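Local coordinates for hypothetical protein, conserved (Leishmania major, PDB 2B4W), which is of unknown function but belongs to a family related to the beta-fructosidase-like glycosidases and probably folds as a five-bladed beta-propeller, at residues 82-90 with 132-140; 201-211 with 223-233. All coordinates share one frame; numbering follows the deposited sequence.

Contact 1. Residues 82-90 with 132-140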
loop_
_atom_site.group_PDB
_atom_site.type_symbol
_atom_site.label_atom_id
_atom_site.label_comp_id
_atom_site.label_asym_id
_atom_site.label_seq_id
_atom_site.Cartn_x
_atom_site.Cartn_y
_atom_site.Cartn_z
ATOM N N GLU A 82 -7.648 6.491 7.714
ATOM C CA GLU A 82 -7.138 6.796 6.403
ATOM C C GLU A 82 -6.222 5.682 5.875
ATOM O O GLU A 82 -5.694 4.897 6.661
ATOM C CB GLU A 82 -6.316 8.102 6.397
ATOM C CG GLU A 82 -6.968 9.237 7.171
ATOM C CD GLU A 82 -6.175 10.526 7.119
ATOM O OE1 GLU A 82 -4.933 10.480 6.958
ATOM O OE2 GLU A 82 -6.820 11.587 7.239
ATOM N N ASP A 83 -6.010 5.651 4.567
ATOM C CA ASP A 83 -5.024 4.808 3.901
ATOM C C ASP A 83 -4.967 3.379 4.432
ATOM O O ASP A 83 -3.982 3.020 5.089
ATOM C CB ASP A 83 -3.630 5.399 4.056
ATOM C CG ASP A 83 -3.569 6.826 3.545
ATOM O OD1 ASP A 83 -4.522 7.197 2.834
ATOM O OD2 ASP A 83 -2.590 7.524 3.868
ATOM N N PRO A 84 -5.996 2.595 4.158
ATOM C CA PRO A 84 -6.014 1.222 4.689
ATOM C C PRO A 84 -4.975 0.330 3.996
ATOM O O PRO A 84 -4.497 0.622 2.904
ATOM C CB PRO A 84 -7.425 0.758 4.396
ATOM C CG PRO A 84 -7.906 1.617 3.285
ATOM C CD PRO A 84 -7.170 2.914 3.325
ATOM N N TYR A 85 -4.580 -0.757 4.644
ATOM C CA TYR A 85 -3.521 -1.651 4.186
ATOM C C TYR A 85 -3.626 -3.018 4.861
ATOM O O TYR A 85 -4.052 -3.143 6.002
ATOM C CB TYR A 85 -2.113 -1.125 4.398
ATOM C CG TYR A 85 -1.672 -0.739 5.777
ATOM C CD1 TYR A 85 -2.003 0.536 6.242
ATOM C CD2 TYR A 85 -0.949 -1.585 6.609
ATOM C CE1 TYR A 85 -1.609 0.930 7.510
ATOM C CE2 TYR A 85 -0.562 -1.187 7.875
ATOM C CZ TYR A 85 -0.897 0.077 8.316
ATOM O OH TYR A 85 -0.540 0.527 9.565
ATOM N N ILE A 86 -3.217 -4.044 4.108
ATOM C CA ILE A 86 -3.430 -5.399 4.594
ATOM C C ILE A 86 -2.180 -6.259 4.417
ATOM O O ILE A 86 -1.281 -5.979 3.636
ATOM C CB ILE A 86 -4.580 -6.154 3.892
ATOM C CG1 ILE A 86 -4.427 -6.219 2.363
ATOM C CG2 ILE A 86 -5.946 -5.624 4.275
ATOM C CD1 ILE A 86 -5.480 -7.121 1.725
ATOM N N ALA A 87 -2.198 -7.338 5.193
ATOM C CA ALA A 87 -1.177 -8.372 5.100
ATOM C C ALA A 87 -1.776 -9.675 5.606
ATOM O O ALA A 87 -2.755 -9.641 6.348
ATOM C CB ALA A 87 0.084 -8.007 5.842
ATOM N N LYS A 88 -1.188 -10.783 5.159
ATOM C CA LYS A 88 -1.537 -12.098 5.685
ATOM C C LYS A 88 -0.374 -12.630 6.516
ATOM O O LYS A 88 0.746 -12.778 6.043
ATOM C CB LYS A 88 -1.918 -13.068 4.577
ATOM C CG LYS A 88 -2.345 -14.466 4.956
ATOM C CD LYS A 88 -2.482 -15.369 3.714
ATOM C CE LYS A 88 -1.243 -16.213 3.534
ATOM N NZ LYS A 88 -1.228 -16.972 2.241
ATOM N N ILE A 89 -0.688 -12.892 7.787
ATOM C CA ILE A 89 0.285 -13.543 8.672
ATOM C C ILE A 89 -0.424 -14.709 9.350
ATOM O O ILE A 89 -1.510 -14.582 9.920
ATOM C CB ILE A 89 0.944 -12.556 9.634
ATOM C CG1 ILE A 89 1.623 -11.385 8.904
ATOM C CG2 ILE A 89 1.979 -13.215 10.532
ATOM C CD1 ILE A 89 0.698 -10.231 8.612
ATOM N N ASN A 90 0.192 -15.876 9.223
ATOM C CA ASN A 90 -0.388 -17.140 9.683
ATOM C C ASN A 90 -1.869 -17.307 9.396
ATOM O O ASN A 90 -2.727 -17.514 10.265
ATOM C CB ASN A 90 -0.156 -17.313 11.195
ATOM C CG ASN A 90 1.328 -17.454 11.472
ATOM O OD1 ASN A 90 2.009 -18.142 10.719
ATOM N ND2 ASN A 90 1.803 -16.802 12.522
HETATM N N MSE A 132 3.503 8.818 13.475
HETATM C CA MSE A 132 4.155 7.971 12.490
HETATM C C MSE A 132 3.080 7.245 11.673
HETATM O O MSE A 132 2.076 6.753 12.198
HETATM C CB MSE A 132 5.107 6.944 13.112
HETATM C CG MSE A 132 5.827 6.118 12.077
HETATM SE SE MSE A 132 6.997 4.716 12.531
HETATM C CE MSE A 132 8.361 5.904 13.199
ATOM N N LYS A 133 3.281 7.157 10.356
ATOM C CA LYS A 133 2.356 6.320 9.577
ATOM C C LYS A 133 3.163 5.501 8.583
ATOM O O LYS A 133 4.388 5.360 8.687
ATOM C CB LYS A 133 1.264 7.148 8.934
ATOM C CG LYS A 133 1.606 8.249 7.954
ATOM C CD LYS A 133 0.339 9.078 7.737
ATOM C CE LYS A 133 0.561 10.290 6.855
ATOM N NZ LYS A 133 -0.728 10.825 6.320
ATOM N N ASP A 134 2.519 4.902 7.595
ATOM C CA ASP A 134 3.282 4.161 6.593
ATOM C C ASP A 134 4.118 3.028 7.157
ATOM O O ASP A 134 5.170 2.701 6.602
ATOM C CB ASP A 134 4.146 5.170 5.810
ATOM C CG ASP A 134 3.281 6.214 5.138
ATOM O OD1 ASP A 134 2.087 5.945 4.923
ATOM O OD2 ASP A 134 3.741 7.324 4.801
ATOM N N ILE A 135 3.667 2.383 8.216
ATOM C CA ILE A 135 4.178 1.171 8.836
ATOM C C ILE A 135 3.509 -0.067 8.221
ATOM O O ILE A 135 2.276 -0.078 8.122
ATOM C CB ILE A 135 3.949 1.114 10.361
ATOM C CG1 ILE A 135 4.510 2.306 11.138
ATOM C CG2 ILE A 135 4.486 -0.226 10.902
ATOM C CD1 ILE A 135 3.702 2.800 12.323
ATOM N N ARG A 136 4.319 -1.039 7.816
ATOM C CA ARG A 136 3.922 -2.226 7.083
ATOM C C ARG A 136 4.627 -3.492 7.557
ATOM O O ARG A 136 5.751 -3.506 8.054
ATOM C CB ARG A 136 4.225 -2.129 5.582
ATOM C CG ARG A 136 3.521 -1.043 4.809
ATOM C CD ARG A 136 2.028 -1.063 5.083
ATOM N NE ARG A 136 1.275 -0.059 4.340
ATOM C CZ ARG A 136 0.891 1.129 4.778
ATOM N NH1 ARG A 136 1.160 1.572 6.001
ATOM N NH2 ARG A 136 0.204 1.932 3.983
ATOM N N VAL A 137 3.915 -4.614 7.357
ATOM C CA VAL A 137 4.489 -5.889 7.770
ATOM C C VAL A 137 4.283 -6.952 6.703
ATOM O O VAL A 137 3.465 -6.753 5.809
ATOM C CB VAL A 137 3.839 -6.425 9.060
ATOM C CG1 VAL A 137 3.877 -5.370 10.158
ATOM C CG2 VAL A 137 2.389 -6.865 8.833
ATOM N N LEU A 138 5.011 -8.034 6.916
ATOM C CA LEU A 138 4.828 -9.294 6.237
ATOM C C LEU A 138 5.451 -10.455 7.025
ATOM O O LEU A 138 6.289 -10.311 7.895
ATOM C CB LEU A 138 5.399 -9.326 4.829
ATOM C CG LEU A 138 6.854 -9.333 4.411
ATOM C CD1 LEU A 138 7.720 -10.537 4.663
ATOM C CD2 LEU A 138 6.853 -9.228 2.863
ATOM N N GLN A 139 5.029 -11.642 6.593
ATOM C CA GLN A 139 5.619 -12.885 7.072
ATOM C C GLN A 139 6.807 -13.297 6.207
ATOM O O GLN A 139 6.631 -13.378 4.979
ATOM C CB GLN A 139 4.550 -13.983 7.034
ATOM C CG GLN A 139 5.083 -15.304 7.619
ATOM C CD GLN A 139 3.964 -15.896 8.464
ATOM O OE1 GLN A 139 2.827 -15.829 8.008
ATOM N NE2 GLN A 139 4.301 -16.425 9.629
ATOM N N LEU A 140 7.962 -13.515 6.811
ATOM C CA LEU A 140 9.217 -13.837 6.152
ATOM C C LEU A 140 9.328 -15.324 5.833
ATOM O O LEU A 140 8.498 -16.121 6.262
ATOM C CB LEU A 140 10.436 -13.426 7.005
ATOM C CG LEU A 140 10.571 -11.920 7.257
ATOM C CD1 LEU A 140 11.556 -11.607 8.379
ATOM C CD2 LEU A 140 10.998 -11.203 5.983
HETATM O O HOH W 1 -2.556 8.622 6.398
HETATM O O HOH W 2 -1.218 3.662 5.854
HETATM O O HOH W 3 -0.571 6.305 4.918
HETATM O O HOH W 4 -0.380 9.313 3.713
HETATM O O HOH W 5 1.405 -15.396 5.336
HETATM O O HOH W 6 2.763 -11.525 4.589
#
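The guanidinium of R136 lies flat on the ring of Y85 and joins the first strands of two successive four-stranded antiparallel sheets, consistent with neighbouring blades of a five-bladed beta-propeller. Strands 84-89 and 136-139 run in roughly the same direction without backbone hydrogen bonds to each other, so side chains and water bridge them. R136 CZ sits 3.5 Å from the centroid of the Y85 ring, with the planes only 3° apart, a cation-pi stack. With CG between the backbone N and the carbonyl carbon (chi1 56°), Y85 presents a ring face to the arginine, whose own chain bends at chi2 to bring its flat end over that face. Three bonds fix the guanidinium's rotation: R136 NH1 donates to I135 O at 2.9 Å, from above the carbonyl plane, NE binds N193 O, and NH2 donates to a water that in turn donates to D83 O. Farther along, V137 CG2 wedges against both I89 CD1 (3.8 Å) and A87 CB (3.9 Å), an apolar patch between the sheets. At the acidic end K133 NZ donates to two waters beside D83 OD2, one of which clearly donates to that oxygen, while D83 OD1 is held by R48. At the other end the Q139 amide grips N90 twice, its plane turned steeply against that of the asparagine amide. Q139 NE2, which also binds G143 O, donates to N90 OD1 at 3.1 Å from above the carbonyl plane; the second bond is almost perfectly straight, N90 N to Q139 OE1 at 2.9 Å and 177°.

Contact 2. Residues 201-211 with 223-233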
loop_
_atom_site.group_PDB
_atom_site.type_symbol
_atom_site.label_atom_id
_atom_site.label_comp_id
_atom_site.label_asym_id
_atom_site.label_seq_id
_atom_site.Cartn_x
_atom_site.Cartn_y
_atom_site.Cartn_z
ATOM N N GLY A 201 13.707 -15.545 -0.652
ATOM C CA GLY A 201 13.799 -15.255 0.769
ATOM C C GLY A 201 13.910 -13.760 1.026
ATOM O O GLY A 201 13.802 -13.248 2.134
ATOM N N LYS A 202 14.149 -13.024 -0.033
ATOM C CA LYS A 202 14.214 -11.593 -0.130
ATOM C C LYS A 202 12.795 -11.011 -0.097
ATOM O O LYS A 202 11.802 -11.729 -0.193
ATOM C CB LYS A 202 14.893 -11.081 -1.409
ATOM C CG LYS A 202 16.312 -11.596 -1.587
ATOM C CD LYS A 202 17.131 -10.659 -2.463
ATOM C CE LYS A 202 18.582 -11.109 -2.570
ATOM N NZ LYS A 202 18.775 -12.546 -2.224
ATOM N N VAL A 203 12.737 -9.696 0.045
ATOM C CA VAL A 203 11.441 -9.029 0.166
ATOM C C VAL A 203 11.210 -8.023 -0.954
ATOM O O VAL A 203 11.955 -7.067 -1.111
ATOM C CB VAL A 203 11.318 -8.314 1.524
ATOM C CG1 VAL A 203 10.005 -7.541 1.594
ATOM C CG2 VAL A 203 11.419 -9.313 2.672
ATOM N N GLY A 204 10.156 -8.277 -1.715
ATOM C CA GLY A 204 9.671 -7.382 -2.729
ATOM C C GLY A 204 8.793 -6.301 -2.120
ATOM O O GLY A 204 7.720 -6.580 -1.587
ATOM N N CYS A 205 9.233 -5.042 -2.189
ATOM C CA CYS A 205 8.348 -3.971 -1.754
ATOM C C CYS A 205 7.828 -3.116 -2.904
ATOM O O CYS A 205 8.532 -2.742 -3.863
ATOM C CB CYS A 205 9.022 -3.050 -0.734
ATOM S SG CYS A 205 9.876 -3.895 0.606
ATOM N N ILE A 206 6.532 -2.787 -2.752
ATOM C CA ILE A 206 5.858 -1.804 -3.581
ATOM C C ILE A 206 5.593 -0.579 -2.731
ATOM O O ILE A 206 4.994 -0.694 -1.664
ATOM C CB ILE A 206 4.549 -2.362 -4.159
ATOM C CG1 ILE A 206 4.770 -3.604 -5.030
ATOM C CG2 ILE A 206 3.754 -1.305 -4.913
ATOM C CD1 ILE A 206 5.632 -3.295 -6.241
ATOM N N GLY A 207 6.026 0.612 -3.139
ATOM C CA GLY A 207 5.738 1.770 -2.285
ATOM C C GLY A 207 5.699 3.082 -3.025
ATOM O O GLY A 207 5.383 3.128 -4.207
ATOM N N HIS A 208 6.033 4.164 -2.323
ATOM C CA HIS A 208 6.007 5.493 -2.906
ATOM C C HIS A 208 7.341 6.207 -2.693
ATOM O O HIS A 208 7.957 6.046 -1.636
ATOM C CB HIS A 208 4.858 6.323 -2.349
ATOM C CG HIS A 208 4.752 6.698 -0.919
ATOM N ND1 HIS A 208 4.289 5.858 0.071
ATOM C CD2 HIS A 208 5.016 7.876 -0.287
ATOM C CE1 HIS A 208 4.299 6.489 1.238
ATOM N NE2 HIS A 208 4.741 7.723 1.049
ATOM N N TYR A 209 7.739 6.961 -3.709
ATOM C CA TYR A 209 8.927 7.820 -3.610
ATOM C C TYR A 209 8.406 9.239 -3.835
ATOM O O TYR A 209 7.601 9.465 -4.738
ATOM C CB TYR A 209 10.053 7.453 -4.554
ATOM C CG TYR A 209 11.422 7.953 -4.132
ATOM C CD1 TYR A 209 11.832 9.257 -4.381
ATOM C CD2 TYR A 209 12.310 7.122 -3.472
ATOM C CE1 TYR A 209 13.078 9.709 -3.990
ATOM C CE2 TYR A 209 13.564 7.560 -3.075
ATOM C CZ TYR A 209 13.949 8.860 -3.337
ATOM O OH TYR A 209 15.200 9.300 -2.940
ATOM N N SER A 210 8.835 10.142 -2.957
ATOM C CA SER A 210 8.246 11.478 -2.946
ATOM C C SER A 210 9.334 12.549 -2.897
ATOM O O SER A 210 10.372 12.371 -2.253
ATOM C CB SER A 210 7.281 11.635 -1.775
ATOM O OG SER A 210 6.481 10.503 -1.500
ATOM N N TYR A 211 9.060 13.664 -3.575
ATOM C CA TYR A 211 9.966 14.805 -3.456
ATOM C C TYR A 211 9.326 16.142 -3.834
ATOM O O TYR A 211 8.330 16.256 -4.545
ATOM C CB TYR A 211 11.213 14.580 -4.309
ATOM C CG TYR A 211 10.928 14.236 -5.753
ATOM C CD1 TYR A 211 10.481 12.975 -6.123
ATOM C CD2 TYR A 211 11.114 15.183 -6.755
ATOM C CE1 TYR A 211 10.225 12.667 -7.449
ATOM C CE2 TYR A 211 10.862 14.879 -8.076
ATOM C CZ TYR A 211 10.416 13.623 -8.420
ATOM O OH TYR A 211 10.172 13.349 -9.746
ATOM N N VAL A 223 5.536 15.617 -5.714
ATOM C CA VAL A 223 5.646 14.509 -6.637
ATOM C C VAL A 223 5.647 13.172 -5.889
ATOM O O VAL A 223 6.546 13.006 -5.064
ATOM C CB VAL A 223 6.939 14.549 -7.474
ATOM C CG1 VAL A 223 7.062 13.249 -8.269
ATOM C CG2 VAL A 223 6.991 15.740 -8.411
ATOM N N TYR A 224 4.680 12.315 -6.198
ATOM C CA TYR A 224 4.610 10.959 -5.650
ATOM C C TYR A 224 4.596 9.981 -6.825
ATOM O O TYR A 224 3.702 10.007 -7.683
ATOM C CB TYR A 224 3.400 10.743 -4.747
ATOM C CG TYR A 224 3.449 11.286 -3.342
ATOM C CD1 TYR A 224 3.707 12.633 -3.087
ATOM C CD2 TYR A 224 3.227 10.464 -2.244
ATOM C CE1 TYR A 224 3.749 13.129 -1.794
ATOM C CE2 TYR A 224 3.265 10.948 -0.946
ATOM C CZ TYR A 224 3.530 12.288 -0.725
ATOM O OH TYR A 224 3.571 12.783 0.561
ATOM N N VAL A 225 5.601 9.103 -6.886
ATOM C CA VAL A 225 5.573 8.068 -7.911
ATOM C C VAL A 225 5.508 6.678 -7.292
ATOM O O VAL A 225 5.801 6.433 -6.137
ATOM C CB VAL A 225 6.776 8.106 -8.867
ATOM C CG1 VAL A 225 7.124 9.541 -9.224
ATOM C CG2 VAL A 225 7.957 7.386 -8.244
ATOM N N ASN A 226 5.079 5.718 -8.113
ATOM C CA ASN A 226 4.990 4.350 -7.621
ATOM C C ASN A 226 6.401 3.771 -7.694
ATOM O O ASN A 226 7.049 3.937 -8.733
ATOM C CB ASN A 226 4.042 3.513 -8.447
ATOM C CG ASN A 226 2.608 3.942 -8.528
ATOM O OD1 ASN A 226 2.023 3.922 -9.614
ATOM N ND2 ASN A 226 1.972 4.302 -7.431
ATOM N N TYR A 227 6.839 3.133 -6.629
ATOM C CA TYR A 227 8.220 2.703 -6.469
ATOM C C TYR A 227 8.372 1.257 -6.044
ATOM O O TYR A 227 7.604 0.724 -5.247
ATOM C CB TYR A 227 8.861 3.629 -5.426
ATOM C CG TYR A 227 10.354 3.770 -5.465
ATOM C CD1 TYR A 227 10.990 4.497 -6.462
ATOM C CD2 TYR A 227 11.137 3.179 -4.486
ATOM C CE1 TYR A 227 12.365 4.608 -6.463
ATOM C CE2 TYR A 227 12.506 3.283 -4.482
ATOM C CZ TYR A 227 13.111 4.008 -5.487
ATOM O OH TYR A 227 14.480 4.118 -5.484
ATOM N N ALA A 228 9.382 0.557 -6.577
ATOM C CA ALA A 228 9.645 -0.816 -6.146
ATOM C C ALA A 228 11.118 -0.967 -5.805
ATOM O O ALA A 228 11.951 -0.273 -6.390
ATOM C CB ALA A 228 9.279 -1.844 -7.208
ATOM N N PHE A 229 11.440 -1.857 -4.886
ATOM C CA PHE A 229 12.782 -2.296 -4.598
ATOM C C PHE A 229 12.735 -3.681 -3.952
ATOM O O PHE A 229 11.681 -4.160 -3.531
ATOM C CB PHE A 229 13.525 -1.319 -3.674
ATOM C CG PHE A 229 12.802 -1.091 -2.358
ATOM C CD1 PHE A 229 11.840 -0.094 -2.278
ATOM C CD2 PHE A 229 13.063 -1.856 -1.242
ATOM C CE1 PHE A 229 11.167 0.104 -1.088
ATOM C CE2 PHE A 229 12.384 -1.679 -0.055
ATOM C CZ PHE A 229 11.442 -0.669 0.003
ATOM N N VAL A 230 13.917 -4.286 -3.870
ATOM C CA VAL A 230 14.010 -5.580 -3.199
ATOM C C VAL A 230 14.977 -5.413 -2.030
ATOM O O VAL A 230 16.008 -4.758 -2.171
ATOM C CB VAL A 230 14.458 -6.705 -4.136
ATOM C CG1 VAL A 230 14.653 -8.018 -3.408
ATOM C CG2 VAL A 230 13.425 -6.888 -5.245
ATOM N N LEU A 231 14.559 -6.009 -0.927
ATOM C CA LEU A 231 15.276 -5.988 0.318
ATOM C C LEU A 231 15.801 -7.369 0.663
ATOM O O LEU A 231 15.049 -8.338 0.608
ATOM C CB LEU A 231 14.365 -5.540 1.478
ATOM C CG LEU A 231 14.948 -5.915 2.851
ATOM C CD1 LEU A 231 16.090 -4.962 3.169
ATOM C CD2 LEU A 231 13.890 -5.903 3.945
ATOM N N ASP A 232 17.072 -7.410 1.038
ATOM C CA ASP A 232 17.549 -8.630 1.680
ATOM C C ASP A 232 17.432 -8.451 3.190
ATOM O O ASP A 232 18.135 -7.614 3.746
ATOM C CB ASP A 232 18.974 -8.957 1.260
ATOM C CG ASP A 232 19.407 -10.338 1.728
ATOM O OD1 ASP A 232 19.372 -10.565 2.955
ATOM O OD2 ASP A 232 19.767 -11.153 0.859
ATOM N N PRO A 233 16.561 -9.235 3.819
ATOM C CA PRO A 233 16.176 -8.985 5.208
ATOM C C PRO A 233 17.348 -9.264 6.146
ATOM O O PRO A 233 17.324 -8.871 7.313
ATOM C CB PRO A 233 15.005 -9.935 5.449
ATOM C CG PRO A 233 15.053 -10.962 4.379
ATOM C CD PRO A 233 15.910 -10.433 3.271
#
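One face of the Y224 ring is occupied by S210, whose OG stands 3.2 Å above the ring plane over its centre, with CB making a CH-pi contact. The same OG lies at the edge of the H208 imidazole, in its plane. H208 and Y224 point the same way with near-parallel planes but are slid so far apart that they barely overlap, H208 CD2 approaching Y224 CE2 at 3.6 Å. Polar partners pin both rings: H208 ND1 bonds N193, and Y224 OH bonds W189. On the other side of the sheet, C205 CB lies over a face of the F229 ring, 3.8 Å from its centroid, while C205 SG comes obliquely to within 3.4 Å of F229 CE2, a sulfur-aromatic contact. F229 has CG between its backbone N and carbonyl carbon (chi1 57°), which swings the ring back over the cysteine directly across. Y209 covers a face of Y227 with CB and CD2, the two tyrosines lying side by side at an oblique 41°, and V223 CB rests over a face of the Y211 ring, toward its rim. Between the two faces run ten backbone hydrogen bonds, two at each hydrogen-bonded pair from V203-L231 to Y211-V223; G207, lacking a side chain, pairs with Y227 through a short bond from G207 N to Y227 O of 2.6 Å. Beyond the strands K202 NZ forms a salt bridge of 3.5 Å with D232 OD2, while D232 OD1 takes the backbone N of Q234 and S235. Strands 203-211 and 223-231 thus form a twisted antiparallel beta hairpin, flanked by strands 188-198 and 238-245, as in the middle of a propeller blade.

In the fold
Contact 1 is a buried junction between two sheets, whereas contact 2 lies within a single sheet, partly buried. Their chemistry follows: contact 1 relies on a cation-pi stack, water bridges and side-chain amides, contact 2 on regular backbone pairing dressed with aromatic and CH-pi contacts. They share no strand, yet meet. L138 and L140 pack on V203, L140 also reaches P233, and D134 OD2 approaches H208 CE1 at 3.7 Å. N193, on strand 188-198 beside the hairpin, serves both, accepting from R136 NE through its backbone O and bonding H208 ND1 with OD1. Three sheets meet here, which is consistent with successive blades packed round a propeller axis.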